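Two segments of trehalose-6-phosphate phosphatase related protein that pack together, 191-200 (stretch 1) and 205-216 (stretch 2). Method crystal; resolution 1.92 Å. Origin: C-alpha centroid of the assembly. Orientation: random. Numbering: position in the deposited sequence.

Stretch 1, residues 191-200: DDALTIKVGE
Stretch 2 205-216: AKFHVADYIEMR

Residues 194-198 of the first stretch and 207-209 of the second form neighbouring parallel strands, their axes approaching to 4.6 Å with 24° between their directions. Backbone angles are extended throughout, from -81/91 at Leu 194 to -112/129 at Val 198, and from -130/149 at Phe 207 to -122/157 at Val 209. The register pairs Ile 196 with Phe 207, Lys 197 with His 208 and Val 198 with Val 209, at CA-CA distances of 4.7, 4.7 and 5.0 Å.

As in any parallel ladder, alternate residues of one strand supply both N and O to flanking residues of the other. Phe 207 N donates to Thr 195 O (2.9 Å), Lys 197 N to Phe 207 O (2.9 Å), Val 209 N to Lys 197 O (2.8 Å, nearly linear at 176°) and Gly 199 N to Val 209 O (2.9 Å). Between these rungs, CA-H groups approach the same carbonyls, as with Ile 196 CA and Phe 207 O at 3.3 Å. Gly 199 ends the ladder at phi/psi 98/171, where a CB would jam against the preceding carbonyl O, so these backbone angles call for glycine; its CA also lies 3.2 Å from Ala 210 O.

After Val 209 the second chain passes through Ala 210 (-70/-47) and Asp 211 (-154/-172) into a helix beginning at Tyr 212, which runs back at 147° to the first strand, 9.1 Å away at closest approach. Asp 211, chi1 p, caps it: its OD1 accepts from Glu 214 N at 2.9 Å, satisfying an amide that the first turn leaves free. Glu 214 OE1 in return accepts from Ala 210 N at 2.8 Å.

Ile 196 (m, t), Val 198 (t), Phe 207 (t) and Val 209 (m) share one face of the sheet. The beta-branched Ile 196, Val 198 and Val 209 favour extended backbone, and their apolar side chains meet here: Val 198 CG2 meets Val 209 CG2 at 3.6 Å, and Ile 196 CG1 lies 4.1 Å from Phe 207 CB. From the helix, Met 215, a selenomethionine (t, p, chi3 -116°), packs against the aliphatic part of this face, with SE 3.8 Å from Ile 196 CG2 and 3.7 Å from Val 198 CG2.

Lys 197 and His 208 occupy the other face. Lys 197 (t, p, t, p) sets its CG 3.7 Å from His 208 CD2, then leads away so that NZ donates to Val 198 O at 3.1 Å. His 208 (chi1 t, chi2 -65°) reaches across to the first stretch, NE2 2.6 Å from Gly 199 O, a weak bond at 119°.

At the entrance to the ladder, Thr 195 (p) uses its hydroxyl to accept from the backbone: Lys 206 N donates to Thr 195 OG1 at 2.8 Å. Ala 205 points toward the first stretch, its CB 3.6 Å from Lys 197 CB. Lys 206 (m, t, t, t) extends fully along the loop before Leu 194, and its NZ makes a weak bond to Ala 193 O at 3.1 Å.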

# COMPACT_ATOMS: atom_id res chain seq x y z
N ASP A 191 -0.65 -17.23 -7.09
CA ASP A 191 0.45 -18.17 -6.91
C ASP A 191 1.16 -18.62 -8.19
O ASP A 191 2.25 -19.19 -8.12
CB ASP A 191 -0.02 -19.40 -6.12
CG ASP A 191 -1.01 -20.25 -6.89
OD1 ASP A 191 -0.64 -20.79 -7.95
OD2 ASP A 191 -2.17 -20.38 -6.43
N ASP A 192 0.56 -18.35 -9.35
CA ASP A 192 1.19 -18.74 -10.61
C ASP A 192 2.15 -17.66 -11.10
O ASP A 192 2.79 -17.81 -12.14
CB ASP A 192 0.12 -19.01 -11.68
CG ASP A 192 -0.69 -17.77 -12.02
OD1 ASP A 192 -1.34 -17.21 -11.12
OD2 ASP A 192 -0.68 -17.37 -13.20
N ALA A 193 2.26 -16.58 -10.34
CA ALA A 193 3.15 -15.48 -10.71
C ALA A 193 4.49 -15.57 -10.00
O ALA A 193 4.67 -16.37 -9.08
CB ALA A 193 2.48 -14.14 -10.40
N LEU A 194 5.45 -14.76 -10.44
CA LEU A 194 6.77 -14.73 -9.82
C LEU A 194 6.64 -13.86 -8.58
O LEU A 194 6.79 -12.64 -8.63
CB LEU A 194 7.80 -14.14 -10.79
CG LEU A 194 9.28 -14.43 -10.49
CD1 LEU A 194 10.14 -13.90 -11.64
CD2 LEU A 194 9.70 -13.79 -9.18
N THR A 195 6.33 -14.51 -7.46
CA THR A 195 6.14 -13.83 -6.19
C THR A 195 7.45 -13.58 -5.45
O THR A 195 8.28 -14.47 -5.32
CB THR A 195 5.19 -14.65 -5.30
OG1 THR A 195 5.62 -16.01 -5.27
CG2 THR A 195 3.76 -14.58 -5.85
N ILE A 196 7.63 -12.35 -4.97
CA ILE A 196 8.85 -11.97 -4.27
C ILE A 196 8.54 -11.39 -2.89
O ILE A 196 7.86 -10.36 -2.77
CB ILE A 196 9.64 -10.90 -5.07
CG1 ILE A 196 9.95 -11.43 -6.47
CG2 ILE A 196 10.90 -10.53 -4.33
CD1 ILE A 196 10.60 -10.39 -7.37
N LYS A 197 9.05 -12.04 -1.84
CA LYS A 197 8.82 -11.57 -0.48
C LYS A 197 10.00 -10.72 -0.03
O LYS A 197 11.16 -11.07 -0.26
CB LYS A 197 8.66 -12.76 0.47
CG LYS A 197 8.57 -12.41 1.95
CD LYS A 197 7.24 -11.75 2.32
CE LYS A 197 7.05 -11.68 3.83
NZ LYS A 197 8.16 -10.97 4.50
N VAL A 198 9.71 -9.58 0.60
CA VAL A 198 10.75 -8.71 1.10
C VAL A 198 10.70 -8.74 2.62
O VAL A 198 9.63 -8.56 3.20
CB VAL A 198 10.55 -7.24 0.65
CG1 VAL A 198 11.67 -6.37 1.20
CG2 VAL A 198 10.49 -7.15 -0.87
N GLY A 199 11.84 -8.99 3.25
CA GLY A 199 11.88 -9.01 4.70
C GLY A 199 11.79 -10.37 5.36
O GLY A 199 11.52 -11.39 4.72
N GLU A 200 12.01 -10.37 6.67
CA GLU A 200 11.98 -11.59 7.48
C GLU A 200 10.57 -12.16 7.60
O GLU A 200 9.59 -11.46 7.34
CB GLU A 200 12.56 -11.27 8.86
CG GLU A 200 12.88 -12.47 9.72
CD GLU A 200 13.72 -12.09 10.93
OE1 GLU A 200 13.27 -11.22 11.71
OE2 GLU A 200 14.82 -12.65 11.10
N ALA A 205 6.26 -17.18 -1.11
CA ALA A 205 6.73 -16.51 -2.31
C ALA A 205 7.79 -17.37 -2.98
O ALA A 205 8.49 -18.13 -2.32
CB ALA A 205 7.32 -15.15 -1.94
N LYS A 206 7.89 -17.26 -4.30
CA LYS A 206 8.87 -18.05 -5.04
C LYS A 206 10.30 -17.55 -4.83
O LYS A 206 11.25 -18.34 -4.87
CB LYS A 206 8.53 -18.05 -6.53
CG LYS A 206 7.20 -18.73 -6.82
CD LYS A 206 6.87 -18.74 -8.29
CE LYS A 206 5.51 -19.39 -8.52
NZ LYS A 206 5.08 -19.28 -9.93
N PHE A 207 10.45 -16.25 -4.60
CA PHE A 207 11.76 -15.64 -4.38
C PHE A 207 11.70 -14.81 -3.11
O PHE A 207 10.65 -14.25 -2.77
CB PHE A 207 12.13 -14.76 -5.57
CG PHE A 207 13.58 -14.39 -5.63
CD1 PHE A 207 14.56 -15.38 -5.83
CD2 PHE A 207 13.99 -13.07 -5.53
CE1 PHE A 207 15.91 -15.04 -5.93
CE2 PHE A 207 15.34 -12.71 -5.63
CZ PHE A 207 16.30 -13.70 -5.83
N HIS A 208 12.82 -14.71 -2.41
CA HIS A 208 12.84 -13.95 -1.17
C HIS A 208 14.06 -13.04 -1.05
O HIS A 208 15.18 -13.48 -1.30
CB HIS A 208 12.80 -14.92 0.02
CG HIS A 208 12.76 -14.24 1.36
ND1 HIS A 208 13.79 -13.46 1.84
CD2 HIS A 208 11.80 -14.22 2.31
CE1 HIS A 208 13.46 -12.98 3.02
NE2 HIS A 208 12.26 -13.43 3.34
N VAL A 209 13.84 -11.78 -0.69
CA VAL A 209 14.93 -10.82 -0.51
C VAL A 209 14.89 -10.25 0.92
O VAL A 209 13.85 -10.26 1.58
CB VAL A 209 14.86 -9.66 -1.54
CG1 VAL A 209 15.16 -10.21 -2.93
CG2 VAL A 209 13.49 -8.98 -1.51
N ALA A 210 16.04 -9.76 1.39
CA ALA A 210 16.16 -9.25 2.76
C ALA A 210 15.46 -7.93 3.09
O ALA A 210 14.80 -7.83 4.12
CB ALA A 210 17.64 -9.14 3.13
N ASP A 211 15.62 -6.93 2.24
CA ASP A 211 15.00 -5.62 2.48
C ASP A 211 14.75 -4.87 1.18
O ASP A 211 14.92 -5.42 0.09
CB ASP A 211 15.89 -4.78 3.39
CG ASP A 211 17.33 -4.72 2.91
OD1 ASP A 211 17.58 -4.92 1.71
OD2 ASP A 211 18.23 -4.47 3.75
N TYR A 212 14.34 -3.61 1.31
CA TYR A 212 14.04 -2.79 0.14
C TYR A 212 15.31 -2.54 -0.68
O TYR A 212 15.24 -2.37 -1.89
CB TYR A 212 13.42 -1.45 0.57
CG TYR A 212 14.39 -0.46 1.14
CD1 TYR A 212 14.96 0.52 0.33
CD2 TYR A 212 14.78 -0.52 2.47
CE1 TYR A 212 15.88 1.43 0.84
CE2 TYR A 212 15.70 0.38 2.99
CZ TYR A 212 16.25 1.35 2.17
OH TYR A 212 17.16 2.26 2.66
N ILE A 213 16.46 -2.52 -0.02
CA ILE A 213 17.72 -2.31 -0.71
C ILE A 213 17.98 -3.47 -1.68
O ILE A 213 18.31 -3.25 -2.85
CB ILE A 213 18.88 -2.20 0.29
CG1 ILE A 213 18.67 -0.97 1.17
CG2 ILE A 213 20.21 -2.11 -0.45
CD1 ILE A 213 19.60 -0.88 2.36
N GLU A 214 17.80 -4.70 -1.21
CA GLU A 214 18.02 -5.86 -2.06
C GLU A 214 16.93 -5.89 -3.14
O GLU A 214 17.18 -6.24 -4.30
CB GLU A 214 17.97 -7.15 -1.24
CG GLU A 214 18.66 -8.34 -1.92
CD GLU A 214 18.50 -9.65 -1.15
OE1 GLU A 214 18.50 -9.61 0.10
OE2 GLU A 214 18.39 -10.71 -1.80
N MSE A 215 15.71 -5.52 -2.75
CA MSE A 215 14.60 -5.49 -3.70
C MSE A 215 14.94 -4.55 -4.85
O MSE A 215 14.71 -4.87 -6.02
CB MSE A 215 13.32 -5.01 -3.00
CG MSE A 215 12.09 -5.00 -3.89
SE MSE A 215 11.52 -6.78 -4.44
CE MSE A 215 11.80 -6.59 -6.33
N ARG A 216 15.48 -3.38 -4.53
CA ARG A 216 15.85 -2.41 -5.56
C ARG A 216 16.93 -2.99 -6.47
O ARG A 216 16.94 -2.74 -7.68
CB ARG A 216 16.37 -1.13 -4.92
CG ARG A 216 15.31 -0.31 -4.22
CD ARG A 216 15.86 1.05 -3.83
NE ARG A 216 14.87 1.86 -3.12
CZ ARG A 216 15.08 3.10 -2.71
NH1 ARG A 216 16.25 3.68 -2.95
NH2 ARG A 216 14.13 3.78 -2.07